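Local coordinates for protein putative phosphoenolpyruvate-dependent sugar phosphotransferase system (PTS) permease (Klebsiella pneumoniae subsp. pneumoniae, PDB 3MTQ) that probably serves as the cytoplasmic IIA component of a sugar phosphotransferase system, relaying a phosphoryl group during sugar uptake, as in mannose-family IIA proteins, at residues T127-L130 against I131-L135. Residues are numbered along the deposited sequence; the frame is centred on the assembly and turned at random. Where two conformers were deposited one is given.
Sequences TEKL and ITEAL
Glu128 O takes two donors from Thr132: the amide N at 3.0 Å, as expected of an alpha-helical turn, and the hydroxyl OG1 at 2.6 Å. The amide lies to one side of the carbonyl plane and the hydroxyl to the other, the latter at a C=O...donor angle of 136°, so one acceptor is gripped twice. A chi1 of 52° tucks OG1 of Thr132 over its own main chain, from where it can fold back onto the preceding turn; such threonine-to-carbonyl bonds are common in helices.

The other carbonyls of this first turn are each satisfied by the amide four residues on: Thr127 O by Ile131 N at 3.1 Å and a nearly straight 168°, Lys129 O by Glu133 N, and Leu130 O by Ala134 N at 2.9 Å. This unbroken i to i+4 ladder is that of an alpha helix. At its start, Lys129 N is hydrogen-bonded to Asn126 OD1.

Between side chains, Lys129 and Glu133 cross obliquely. CG and CE of the lysine each lie 3.6 Å from Glu133 OE2, so the carboxylate rests against methylene groups, while the salt bridge from Lys129 NZ to Glu133 OE1 is long at 4.0 Å. The main partner of Lys129 NZ is Glu124, in the loop just before the helix. Thr127 presents its methyl to Ile131, CG2 to CD1 at 3.5 Å, while its hydroxyl is hydrogen-bonded to Glu79 and Arg22.

These turns open helix 127-141: Thr127 and Ile131 touch His105 of strand 104-108, an edge of the parallel sheet within this chain, and Leu130 and Ala134 meet Leu118 of helix 112-120. Glu128 and Thr132 pack on Gln147 of the second subunit, placing this part of the helix between those elements and the dimer partner.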
loop_
_atom_site.group_PDB
_atom_site.type_symbol
_atom_site.label_atom_id
_atom_site.label_comp_id
_atom_site.label_asym_id
_atom_site.label_seq_id
_atom_site.Cartn_x
_atom_site.Cartn_y
_atom_site.Cartn_z
ATOM N N THR A 127 11.716 -4.636 19.213
ATOM C CA THR A 127 10.620 -4.159 18.358
ATOM C C THR A 127 10.953 -2.904 17.576
ATOM O O THR A 127 10.542 -2.735 16.421
ATOM C CB THR A 127 9.347 -4.015 19.149
ATOM O OG1 THR A 127 9.054 -5.294 19.699
ATOM C CG2 THR A 127 8.197 -3.540 18.240
ATOM N N GLU A 128 11.796 -2.072 18.179
ATOM C CA GLU A 128 12.292 -0.847 17.527
ATOM C C GLU A 128 13.101 -1.172 16.282
ATOM O O GLU A 128 12.966 -0.508 15.238
ATOM C CB GLU A 128 13.208 -0.034 18.463
ATOM C CG GLU A 128 12.555 1.175 19.132
ATOM C CD GLU A 128 13.560 2.000 19.919
ATOM O OE1 GLU A 128 14.465 2.588 19.292
ATOM O OE2 GLU A 128 13.443 2.056 21.163
ATOM N N LYS A 129 13.969 -2.173 16.410
ATOM C CA LYS A 129 14.834 -2.641 15.334
ATOM C C LYS A 129 14.009 -3.263 14.231
ATOM O O LYS A 129 14.198 -2.957 13.084
ATOM C CB LYS A 129 15.859 -3.644 15.881
ATOM C CG LYS A 129 16.768 -4.311 14.877
ATOM C CD LYS A 129 17.768 -5.236 15.600
ATOM C CE LYS A 129 18.541 -6.119 14.614
ATOM N NZ LYS A 129 17.897 -7.439 14.403
ATOM N N LEU A 130 13.066 -4.129 14.586
ATOM C CA LEU A 130 12.129 -4.688 13.597
ATOM C C LEU A 130 11.443 -3.627 12.704
ATOM O O LEU A 130 11.437 -3.722 11.450
ATOM C CB LEU A 130 11.051 -5.475 14.345
ATOM C CG LEU A 130 9.801 -5.983 13.592
ATOM C CD1 LEU A 130 10.165 -7.130 12.693
ATOM C CD2 LEU A 130 8.761 -6.421 14.530
ATOM N N ILE A 131 10.786 -2.680 13.349
ATOM C CA ILE A 131 9.987 -1.662 12.679
ATOM C C ILE A 131 10.862 -0.693 11.831
ATOM O O ILE A 131 10.587 -0.441 10.685
ATOM C CB ILE A 131 9.148 -0.862 13.711
ATOM C CG1 ILE A 131 7.982 -1.762 14.277
ATOM C CG2 ILE A 131 8.598 0.392 13.063
ATOM C CD1 ILE A 131 7.432 -1.331 15.635
ATOM N N THR A 132 11.928 -0.180 12.412
ATOM C CA THR A 132 12.796 0.721 11.675
ATOM C C THR A 132 13.452 0.024 10.471
ATOM O O THR A 132 13.419 0.568 9.366
ATOM C CB THR A 132 13.858 1.367 12.609
ATOM O OG1 THR A 132 14.525 0.338 13.323
ATOM C CG2 THR A 132 13.204 2.303 13.617
ATOM N N GLU A 133 14.020 -1.172 10.675
ATOM C CA GLU A 133 14.592 -1.964 9.568
ATOM C C GLU A 133 13.570 -2.308 8.474
ATOM O O GLU A 133 13.848 -2.205 7.253
ATOM C CB GLU A 133 15.282 -3.244 10.075
ATOM C CG GLU A 133 16.642 -2.963 10.805
ATOM C CD GLU A 133 17.398 -4.213 11.262
ATOM O OE1 GLU A 133 16.864 -5.359 11.200
ATOM O OE2 GLU A 133 18.543 -4.035 11.718
ATOM N N ALA A 134 12.393 -2.750 8.898
ATOM C CA ALA A 134 11.334 -3.026 7.940
ATOM C C ALA A 134 10.955 -1.771 7.136
ATOM O O ALA A 134 10.767 -1.846 5.925
ATOM C CB ALA A 134 10.085 -3.626 8.650
ATOM N N LEU A 135 10.818 -0.639 7.799
ATOM C CA LEU A 135 10.494 0.598 7.111
ATOM C C LEU A 135 11.591 0.979 6.136
ATOM O O LEU A 135 11.306 1.383 4.998
ATOM C CB LEU A 135 10.235 1.767 8.067
ATOM C CG LEU A 135 8.848 1.686 8.708
ATOM C CD1 LEU A 135 8.789 2.425 9.982
ATOM C CD2 LEU A 135 7.779 2.182 7.722
#